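Local atomic coordinates of 336aa long hypothetical dTDP-glucose 4,6-dehydratase (Pyrococcus horikoshii, PDB entry 2HUN), a protein that probably catalyses the NAD-dependent dehydration of dTDP-glucose to a 4-keto-6-deoxy sugar, as a Rossmann-fold lyase of the extended short-chain dehydrogenase type. Residues Pro193-Arg198 and Lys255-Leu260; Gly245-Asn250 and Asp278-Leu283; Ile308-Tyr311 and Trp316-Lys319. All blocks are in the same frame, centred on the assembly; numbering follows the deposited sequence.

Contact 1: residues Pro193-Arg198 and Lys255-Leu260; sequences PKTIIR and KIILRL
Ile-196 and Ile-257 mark the place where two helices come nearest, their CA atoms 7.0 Å apart. Both segments are regular helix, each with its own i to i+4 backbone bonds, so neither main chain needs a partner across the interface and the contact is left to side chains. Ile-257 points toward the other helix and meets Thr-195 and Ile-196. Its CD1 lies against Thr-195 CG2 at 3.7 Å, and its CG2 touches the same methyl at 3.8 Å, so the two ends of the isoleucine straddle the threonine methyl. The CG2 branch also reaches Ile-196 CG1 at 3.9 Å, where the two isoleucines cross at about a right angle. Thr-195 can serve an apolar contact because of its rotamer: CG2 stands anti to the backbone N and faces Ile-257, while OG1 (chi1 -59°) turns back along its own helix and bonds to the carbonyl oxygen of Leu-191. The hydroxyl is thereby satisfied inside a buried layer, and a short beta-branched side chain is consistent with the close approach of the helices. All three residues are buried. Strand 205-208 packs on Thr-195 and Leu-258 through Ile-205, and strand 268-271 meets Leu-258 through Ile-268. Helix 300-313 covers another flank, with Thr-307 on Ile-196 and Ile-304 on Leu-260, so the pair is built into a layer of helices packed against the small two-stranded parallel sheet.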
loop_
_atom_site.group_PDB
_atom_site.type_symbol
_atom_site.label_atom_id
_atom_site.label_comp_id
_atom_site.label_asym_id
_atom_site.label_seq_id
_atom_site.Cartn_x
_atom_site.Cartn_y
_atom_site.Cartn_z
ATOM N N PRO A 193 -17.818 -23.777 -8.535
ATOM C CA PRO A 193 -18.814 -24.478 -7.718
ATOM C C PRO A 193 -20.210 -24.335 -8.330
ATOM O O PRO A 193 -20.952 -25.309 -8.446
ATOM C CB PRO A 193 -18.712 -23.774 -6.367
ATOM C CG PRO A 193 -17.273 -23.352 -6.319
ATOM C CD PRO A 193 -17.057 -22.815 -7.721
ATOM N N LYS A 194 -20.560 -23.111 -8.715
ATOM C CA LYS A 194 -21.860 -22.845 -9.315
ATOM C C LYS A 194 -22.073 -23.731 -10.537
ATOM O O LYS A 194 -23.143 -24.322 -10.707
ATOM C CB LYS A 194 -21.963 -21.376 -9.731
ATOM C CG LYS A 194 -23.301 -21.000 -10.359
ATOM C CD LYS A 194 -23.282 -19.589 -10.954
ATOM C CE LYS A 194 -22.182 -19.442 -12.008
ATOM N NZ LYS A 194 -22.199 -20.524 -13.053
ATOM N N THR A 195 -21.055 -23.825 -11.388
ATOM C CA THR A 195 -21.148 -24.641 -12.591
ATOM C C THR A 195 -21.392 -26.116 -12.273
ATOM O O THR A 195 -22.262 -26.745 -12.875
ATOM C CB THR A 195 -19.872 -24.520 -13.450
ATOM O OG1 THR A 195 -19.677 -23.151 -13.827
ATOM C CG2 THR A 195 -19.994 -25.368 -14.712
ATOM N N ILE A 196 -20.626 -26.669 -11.335
ATOM C CA ILE A 196 -20.778 -28.072 -10.957
ATOM C C ILE A 196 -22.179 -28.338 -10.411
ATOM O O ILE A 196 -22.865 -29.263 -10.850
ATOM C CB ILE A 196 -19.749 -28.476 -9.881
ATOM C CG1 ILE A 196 -18.331 -28.396 -10.455
ATOM C CG2 ILE A 196 -20.038 -29.886 -9.389
ATOM C CD1 ILE A 196 -17.249 -28.510 -9.412
ATOM N N ILE A 197 -22.593 -27.523 -9.445
ATOM C CA ILE A 197 -23.907 -27.654 -8.833
ATOM C C ILE A 197 -25.038 -27.596 -9.864
ATOM O O ILE A 197 -25.864 -28.510 -9.949
ATOM C CB ILE A 197 -24.120 -26.548 -7.776
ATOM C CG1 ILE A 197 -23.206 -26.810 -6.574
ATOM C CG2 ILE A 197 -25.585 -26.493 -7.356
ATOM C CD1 ILE A 197 -23.207 -25.706 -5.537
ATOM N N ARG A 198 -25.074 -26.524 -10.647
ATOM C CA ARG A 198 -26.111 -26.368 -11.659
ATOM C C ARG A 198 -26.120 -27.494 -12.692
ATOM O O ARG A 198 -27.183 -27.975 -13.074
ATOM C CB ARG A 198 -25.965 -25.018 -12.367
ATOM C CG ARG A 198 -26.355 -23.820 -11.506
ATOM C CD ARG A 198 -26.102 -22.502 -12.238
ATOM N NE ARG A 198 -26.981 -22.315 -13.392
ATOM C CZ ARG A 198 -28.239 -21.890 -13.317
ATOM N NH1 ARG A 198 -28.780 -21.598 -12.138
ATOM N NH2 ARG A 198 -28.960 -21.756 -14.424
ATOM N N LYS A 255 -16.490 -25.735 -20.236
ATOM C CA LYS A 255 -16.376 -26.877 -21.141
ATOM C C LYS A 255 -15.637 -28.046 -20.497
ATOM O O LYS A 255 -15.997 -29.205 -20.699
ATOM C CB LYS A 255 -15.651 -26.485 -22.435
ATOM C CG LYS A 255 -16.540 -25.845 -23.501
ATOM C CD LYS A 255 -15.744 -25.529 -24.765
ATOM C CE LYS A 255 -16.538 -24.658 -25.725
ATOM N NZ LYS A 255 -15.754 -24.329 -26.949
ATOM N N ILE A 256 -14.598 -27.744 -19.727
ATOM C CA ILE A 256 -13.818 -28.785 -19.069
ATOM C C ILE A 256 -14.594 -29.422 -17.914
ATOM O O ILE A 256 -14.530 -30.634 -17.709
ATOM C CB ILE A 256 -12.461 -28.213 -18.573
ATOM C CG1 ILE A 256 -11.570 -27.916 -19.784
ATOM C CG2 ILE A 256 -11.780 -29.195 -17.634
ATOM C CD1 ILE A 256 -10.255 -27.250 -19.449
ATOM N N ILE A 257 -15.329 -28.610 -17.164
ATOM C CA ILE A 257 -16.120 -29.122 -16.049
ATOM C C ILE A 257 -17.168 -30.115 -16.554
ATOM O O ILE A 257 -17.352 -31.190 -15.984
ATOM C CB ILE A 257 -16.840 -27.974 -15.299
ATOM C CG1 ILE A 257 -15.815 -27.141 -14.520
ATOM C CG2 ILE A 257 -17.907 -28.542 -14.359
ATOM C CD1 ILE A 257 -16.406 -25.944 -13.810
ATOM N N LEU A 258 -17.852 -29.750 -17.632
ATOM C CA LEU A 258 -18.882 -30.611 -18.200
ATOM C C LEU A 258 -18.283 -31.915 -18.697
ATOM O O LEU A 258 -18.825 -32.990 -18.439
ATOM C CB LEU A 258 -19.604 -29.887 -19.337
ATOM C CG LEU A 258 -20.298 -28.602 -18.884
ATOM C CD1 LEU A 258 -21.032 -27.971 -20.047
ATOM C CD2 LEU A 258 -21.260 -28.915 -17.747
ATOM N N ARG A 259 -17.166 -31.820 -19.411
ATOM C CA ARG A 259 -16.504 -33.012 -19.915
ATOM C C ARG A 259 -16.165 -33.940 -18.757
ATOM O O ARG A 259 -16.482 -35.128 -18.789
ATOM C CB ARG A 259 -15.220 -32.640 -20.669
ATOM C CG ARG A 259 -14.244 -33.802 -20.816
ATOM C CD ARG A 259 -13.124 -33.491 -21.801
ATOM N NE ARG A 259 -12.250 -32.400 -21.371
ATOM C CZ ARG A 259 -11.280 -32.519 -20.462
ATOM N NH1 ARG A 259 -11.047 -33.683 -19.869
ATOM N NH2 ARG A 259 -10.535 -31.466 -20.154
ATOM N N LEU A 260 -15.535 -33.382 -17.727
ATOM C CA LEU A 260 -15.126 -34.165 -16.565
ATOM C C LEU A 260 -16.292 -34.679 -15.737
ATOM O O LEU A 260 -16.119 -35.550 -14.883
ATOM C CB LEU A 260 -14.161 -33.349 -15.697
ATOM C CG LEU A 260 -12.816 -33.075 -16.382
ATOM C CD1 LEU A 260 -11.958 -32.154 -15.526
ATOM C CD2 LEU A 260 -12.101 -34.397 -16.631
#

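Contact 2: residues Gly245-Asn250 and Asp278-Leu283; sequences GEEKTN and DLRYSL
Glu-247 meets Arg-280 and Ser-282 in a partly buried polar contact, a salt bridge reinforced by a hydroxyl, between the short strand 247-248 and the irregular but extended loop that precedes helix 286-292. The backbones stay well apart, with the CA atoms of Glu-247 and Ser-282, the nearest pair, separated by 8.0 Å, and a long acidic side chain spans the gap. The glutamate is straight beyond CG (chi2 -179°), which brings its carboxylate to the loop, where the two oxygens divide the work. OE1 accepts from Arg-280 NH2 at 3.1 Å, on the syn lone pair of the carboxylate, and weakly from Arg-280 NE at 3.3 Å. Carboxylate and guanidinium planes stand 69° apart, so one oxygen takes both N-H groups in place of a flat, two-oxygen pairing. OE2 receives the hydroxyl of Ser-282; the OG to OE2 distance of 2.5 Å is very short and its exact value is doubtful. Ser-282 CB also lies over the rim of one face of the guanidinium. Arginine suits this place because it has further N-H groups to spend: NH1 bonds to the carbonyl oxygens of Ile-134 and Gly-137, while Ser-282 OG is also joined to Ser-138 OG. The arginine charge would probably stabilise the ionised carboxylate of Glu-247. Between Arg-280 and Ser-282, Tyr-281 turns its ring elsewhere, to about 9 Å from the side chain of Tyr-151. The loop lies near the cofactor without touching it, a position consistent with the C-terminal substrate-binding region of extended short-chain dehydrogenases, near Tyr-151 and Lys-155, which bind NAD.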
loop_
_atom_site.group_PDB
_atom_site.type_symbol
_atom_site.label_atom_id
_atom_site.label_comp_id
_atom_site.label_asym_id
_atom_site.label_seq_id
_atom_site.Cartn_x
_atom_site.Cartn_y
_atom_site.Cartn_z
ATOM N N GLY A 245 -0.216 -21.149 -13.928
ATOM C CA GLY A 245 0.029 -21.035 -15.350
ATOM C C GLY A 245 -1.086 -21.728 -16.114
ATOM O O GLY A 245 -0.858 -22.349 -17.149
ATOM N N GLU A 246 -2.302 -21.630 -15.585
ATOM C CA GLU A 246 -3.477 -22.246 -16.202
ATOM C C GLU A 246 -4.480 -21.130 -16.449
ATOM O O GLU A 246 -5.508 -21.042 -15.769
ATOM C CB GLU A 246 -4.112 -23.285 -15.260
ATOM C CG GLU A 246 -3.246 -24.490 -14.879
ATOM C CD GLU A 246 -2.983 -25.428 -16.044
ATOM O OE1 GLU A 246 -3.634 -25.268 -17.095
ATOM O OE2 GLU A 246 -2.131 -26.335 -15.905
ATOM N N GLU A 247 -4.169 -20.264 -17.408
ATOM C CA GLU A 247 -5.049 -19.145 -17.716
ATOM C C GLU A 247 -6.122 -19.581 -18.686
ATOM O O GLU A 247 -5.832 -20.034 -19.794
ATOM C CB GLU A 247 -4.231 -17.982 -18.277
ATOM C CG GLU A 247 -3.187 -17.513 -17.279
ATOM C CD GLU A 247 -2.351 -16.351 -17.768
ATOM O OE1 GLU A 247 -2.463 -15.980 -18.954
ATOM O OE2 GLU A 247 -1.574 -15.814 -16.956
ATOM N N LYS A 248 -7.370 -19.453 -18.252
ATOM C CA LYS A 248 -8.501 -19.862 -19.066
ATOM C C LYS A 248 -9.667 -18.894 -18.956
ATOM O O LYS A 248 -9.763 -18.116 -18.006
ATOM C CB LYS A 248 -8.970 -21.252 -18.635
ATOM C CG LYS A 248 -7.904 -22.329 -18.745
ATOM C CD LYS A 248 -8.385 -23.649 -18.190
ATOM C CE LYS A 248 -7.315 -24.716 -18.333
ATOM N NZ LYS A 248 -6.956 -24.963 -19.756
ATOM N N THR A 249 -10.551 -18.949 -19.945
ATOM C CA THR A 249 -11.737 -18.108 -19.961
ATOM C C THR A 249 -12.841 -18.925 -19.316
ATOM O O THR A 249 -12.715 -20.143 -19.185
ATOM C CB THR A 249 -12.145 -17.766 -21.390
ATOM O OG1 THR A 249 -12.454 -18.972 -22.101
ATOM C CG2 THR A 249 -11.011 -17.060 -22.090
ATOM N N ASN A 250 -13.918 -18.267 -18.906
ATOM C CA ASN A 250 -15.017 -18.982 -18.275
ATOM C C ASN A 250 -15.572 -20.090 -19.165
ATOM O O ASN A 250 -15.893 -21.178 -18.684
ATOM C CB ASN A 250 -16.124 -18.009 -17.877
ATOM C CG ASN A 250 -15.676 -17.033 -16.804
ATOM O OD1 ASN A 250 -14.624 -17.213 -16.190
ATOM N ND2 ASN A 250 -16.473 -16.001 -16.566
ATOM N N ASP A 278 -13.870 -8.000 -18.240
ATOM C CA ASP A 278 -13.072 -7.877 -19.463
ATOM C C ASP A 278 -11.560 -7.826 -19.184
ATOM O O ASP A 278 -10.750 -7.542 -20.056
ATOM C CB ASP A 278 -13.510 -6.605 -20.192
ATOM C CG ASP A 278 -13.727 -5.494 -19.175
ATOM O OD1 ASP A 278 -14.375 -5.762 -18.163
ATOM O OD2 ASP A 278 -13.252 -4.384 -19.402
ATOM N N LEU A 279 -11.172 -8.036 -17.911
ATOM C CA LEU A 279 -9.767 -7.802 -17.565
ATOM C C LEU A 279 -8.978 -9.098 -17.329
ATOM O O LEU A 279 -9.486 -10.097 -16.842
ATOM C CB LEU A 279 -9.716 -6.913 -16.328
ATOM C CG LEU A 279 -10.444 -5.589 -16.528
ATOM C CD1 LEU A 279 -10.113 -4.576 -15.432
ATOM C CD2 LEU A 279 -10.103 -4.916 -17.855
ATOM N N ARG A 280 -7.694 -9.050 -17.737
ATOM C CA ARG A 280 -6.800 -10.175 -17.516
ATOM C C ARG A 280 -5.814 -9.888 -16.376
ATOM O O ARG A 280 -5.253 -8.807 -16.261
ATOM C CB ARG A 280 -6.024 -10.422 -18.814
ATOM C CG ARG A 280 -4.918 -11.475 -18.678
ATOM C CD ARG A 280 -4.295 -11.851 -20.033
ATOM N NE ARG A 280 -3.247 -12.871 -19.884
ATOM C CZ ARG A 280 -1.987 -12.441 -19.641
ATOM N NH1 ARG A 280 -1.725 -11.150 -19.516
ATOM N NH2 ARG A 280 -0.998 -13.335 -19.501
ATOM N N TYR A 281 -5.638 -10.886 -15.521
ATOM C CA TYR A 281 -4.723 -10.800 -14.396
ATOM C C TYR A 281 -3.746 -11.936 -14.614
ATOM O O TYR A 281 -4.161 -13.045 -14.936
ATOM C CB TYR A 281 -5.482 -10.994 -13.089
ATOM C CG TYR A 281 -6.415 -9.851 -12.784
ATOM C CD1 TYR A 281 -5.975 -8.744 -12.065
ATOM C CD2 TYR A 281 -7.733 -9.864 -13.240
ATOM C CE1 TYR A 281 -6.823 -7.674 -11.799
ATOM C CE2 TYR A 281 -8.593 -8.796 -12.983
ATOM C CZ TYR A 281 -8.131 -7.708 -12.262
ATOM O OH TYR A 281 -8.979 -6.661 -11.992
ATOM N N SER A 282 -2.456 -11.666 -14.459
ATOM C CA SER A 282 -1.464 -12.706 -14.681
ATOM C C SER A 282 -0.218 -12.510 -13.823
ATOM O O SER A 282 0.381 -11.436 -13.817
ATOM C CB SER A 282 -1.086 -12.737 -16.164
ATOM O OG SER A 282 -0.231 -13.823 -16.448
ATOM N N LEU A 283 0.161 -13.559 -13.099
ATOM C CA LEU A 283 1.328 -13.517 -12.231
ATOM C C LEU A 283 2.462 -14.399 -12.735
ATOM O O LEU A 283 2.245 -15.517 -13.199
ATOM C CB LEU A 283 0.970 -13.970 -10.812
ATOM C CG LEU A 283 -0.126 -13.237 -10.041
ATOM C CD1 LEU A 283 -0.067 -13.680 -8.586
ATOM C CD2 LEU A 283 0.061 -11.739 -10.137
#

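Contact 3: residues Ile308-Tyr311 and Trp316-Lys319; sequences IDWY and WWWK
Trp-318 and Tyr-311 form the tight half of this contact. The indole NE1 donates to the carbonyl oxygen of Tyr-311 at 2.6 Å, nearly in the plane of the indole ring, with an N-H...O angle of 157°. With CG set between the backbone N and the carbonyl carbon (chi1 55°), the indole is brought back to the last turn of helix 300-313, and CD1 also packs on Tyr-311 CD2 at 3.7 Å. An alanine in place of Trp-318 would remove the indole, which would probably leave the Tyr-311 carbonyl without this donor and open a gap beside the tyrosine ring and Ile-197. Next to this pair, Trp-310 sends its CH2 corner over the face of Trp-317, 3.6 Å from CD2, in an offset edge-to-face pair whose planes are 69° apart. Tryptophan suits these places because an indole supplies both a broad apolar face and one N-H donor. The polar atoms find partners outside: Tyr-311 OH bonds to Gln-186 O, and Trp-317 NE1 to Asn-46 OD1. The outer side is looser: Trp-316 is exposed, its ring lying over Trp-317 CB and its NE1 bonded to Asn-314 OD1. Trp-317 comes to about 8 Å from the bound NAD, so this aromatic packing between two consecutive C-terminal helices meets the Rossmann domain beside the cofactor cleft of an extended short-chain dehydrogenase fold.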
loop_
_atom_site.group_PDB
_atom_site.type_symbol
_atom_site.label_atom_id
_atom_site.label_comp_id
_atom_site.label_asym_id
_atom_site.label_seq_id
_atom_site.Cartn_x
_atom_site.Cartn_y
_atom_site.Cartn_z
ATOM N N ILE A 308 -15.002 -31.624 -8.525
ATOM C CA ILE A 308 -16.297 -32.170 -8.922
ATOM C C ILE A 308 -16.709 -33.239 -7.909
ATOM O O ILE A 308 -17.815 -33.199 -7.368
ATOM C CB ILE A 308 -16.232 -32.806 -10.337
ATOM C CG1 ILE A 308 -16.046 -31.707 -11.390
ATOM C CG2 ILE A 308 -17.499 -33.623 -10.607
ATOM C CD1 ILE A 308 -15.704 -32.215 -12.780
ATOM N N ASP A 309 -15.807 -34.184 -7.644
ATOM C CA ASP A 309 -16.080 -35.255 -6.693
ATOM C C ASP A 309 -16.472 -34.718 -5.317
ATOM O O ASP A 309 -17.423 -35.203 -4.710
ATOM C CB ASP A 309 -14.858 -36.165 -6.537
ATOM C CG ASP A 309 -14.493 -36.884 -7.821
ATOM O OD1 ASP A 309 -15.187 -36.684 -8.840
ATOM O OD2 ASP A 309 -13.509 -37.651 -7.809
ATOM N N TRP A 310 -15.741 -33.721 -4.827
ATOM C CA TRP A 310 -16.027 -33.156 -3.511
ATOM C C TRP A 310 -17.428 -32.562 -3.399
ATOM O O TRP A 310 -18.139 -32.828 -2.431
ATOM C CB TRP A 310 -15.008 -32.072 -3.143
ATOM C CG TRP A 310 -15.096 -31.668 -1.698
ATOM C CD1 TRP A 310 -14.456 -32.257 -0.647
ATOM C CD2 TRP A 310 -15.919 -30.636 -1.137
ATOM N NE1 TRP A 310 -14.831 -31.659 0.534
ATOM C CE2 TRP A 310 -15.730 -30.662 0.261
ATOM C CE3 TRP A 310 -16.801 -29.692 -1.680
ATOM C CZ2 TRP A 310 -16.389 -29.780 1.128
ATOM C CZ3 TRP A 310 -17.458 -28.814 -0.821
ATOM C CH2 TRP A 310 -17.247 -28.867 0.571
ATOM N N TYR A 311 -17.818 -31.747 -4.375
ATOM C CA TYR A 311 -19.130 -31.113 -4.347
ATOM C C TYR A 311 -20.287 -32.082 -4.513
ATOM O O TYR A 311 -21.369 -31.865 -3.961
ATOM C CB TYR A 311 -19.226 -30.009 -5.406
ATOM C CG TYR A 311 -18.604 -28.715 -4.939
ATOM C CD1 TYR A 311 -17.233 -28.502 -5.052
ATOM C CD2 TYR A 311 -19.371 -27.747 -4.290
ATOM C CE1 TYR A 311 -16.638 -27.359 -4.524
ATOM C CE2 TYR A 311 -18.787 -26.605 -3.754
ATOM C CZ TYR A 311 -17.417 -26.420 -3.874
ATOM O OH TYR A 311 -16.820 -25.318 -3.312
ATOM N N TRP A 316 -24.282 -31.810 1.621
ATOM C CA TRP A 316 -24.636 -31.335 2.957
ATOM C C TRP A 316 -24.024 -29.961 3.235
ATOM O O TRP A 316 -24.627 -29.129 3.923
ATOM C CB TRP A 316 -24.146 -32.315 4.025
ATOM C CG TRP A 316 -22.657 -32.322 4.209
ATOM C CD1 TRP A 316 -21.739 -33.065 3.516
ATOM C CD2 TRP A 316 -21.912 -31.529 5.139
ATOM N NE1 TRP A 316 -20.467 -32.784 3.962
ATOM C CE2 TRP A 316 -20.545 -31.842 4.958
ATOM C CE3 TRP A 316 -22.267 -30.579 6.108
ATOM C CZ2 TRP A 316 -19.532 -31.240 5.713
ATOM C CZ3 TRP A 316 -21.260 -29.978 6.857
ATOM C CH2 TRP A 316 -19.909 -30.313 6.655
ATOM N N TRP A 317 -22.833 -29.730 2.683
ATOM C CA TRP A 317 -22.118 -28.473 2.892
ATOM C C TRP A 317 -22.620 -27.278 2.067
ATOM O O TRP A 317 -22.935 -26.232 2.635
ATOM C CB TRP A 317 -20.612 -28.676 2.632
ATOM C CG TRP A 317 -19.777 -27.464 2.965
ATOM C CD1 TRP A 317 -19.263 -27.126 4.187
ATOM C CD2 TRP A 317 -19.431 -26.398 2.076
ATOM N NE1 TRP A 317 -18.618 -25.909 4.113
ATOM C CE2 TRP A 317 -18.707 -25.441 2.828
ATOM C CE3 TRP A 317 -19.666 -26.154 0.715
ATOM C CZ2 TRP A 317 -18.216 -24.257 2.262
ATOM C CZ3 TRP A 317 -19.179 -24.977 0.153
ATOM C CH2 TRP A 317 -18.460 -24.043 0.929
ATOM N N TRP A 318 -22.712 -27.432 0.746
ATOM C CA TRP A 318 -23.136 -26.325 -0.118
ATOM C C TRP A 318 -24.632 -26.044 -0.195
ATOM O O TRP A 318 -25.056 -24.915 -0.447
ATOM C CB TRP A 318 -22.614 -26.524 -1.548
ATOM C CG TRP A 318 -22.979 -27.833 -2.216
ATOM C CD1 TRP A 318 -22.199 -28.952 -2.305
ATOM C CD2 TRP A 318 -24.162 -28.109 -2.994
ATOM N NE1 TRP A 318 -22.799 -29.900 -3.095
ATOM C CE2 TRP A 318 -24.000 -29.415 -3.527
ATOM C CE3 TRP A 318 -25.319 -27.387 -3.288
ATOM C CZ2 TRP A 318 -24.978 -30.003 -4.342
ATOM C CZ3 TRP A 318 -26.281 -27.974 -4.100
ATOM C CH2 TRP A 318 -26.104 -29.269 -4.618
ATOM N N LYS A 319 -25.422 -27.089 -0.002
ATOM C CA LYS A 319 -26.866 -27.005 -0.056
ATOM C C LYS A 319 -27.452 -25.865 0.797
ATOM O O LYS A 319 -28.248 -25.071 0.315
ATOM C CB LYS A 319 -27.434 -28.356 0.373
ATOM C CG LYS A 319 -28.916 -28.477 0.197
ATOM C CD LYS A 319 -29.308 -28.035 -1.192
ATOM C CE LYS A 319 -30.788 -28.260 -1.381
ATOM N NZ LYS A 319 -31.363 -27.228 -2.299
#

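Overall arrangement
Contacts 1 and 3 are buried and adjoin: helix 191-200, half of contact 1, also packs on helix 300-313 and on Trp-318, with Ile-197 CD1 3.5 Å from Trp-318 CE3, while Leu-260 lies on Ile-308. Their centres are 12 Å apart, and together they form one buried helical layer away from the chain centre. Contact 1 is purely apolar, whereas contact 3 adds an indole-to-carbonyl hydrogen bond to its aromatic packing. Contact 2 is only partly buried, and its charged pair goes with partial exposure. It joins contact 1 through the chain, since strand 247-248 leads into helix 250-260, and Lys-248 packs on Ile-256. Contacts 2 and 3 do not touch, their nearest atoms being about 12 Å apart.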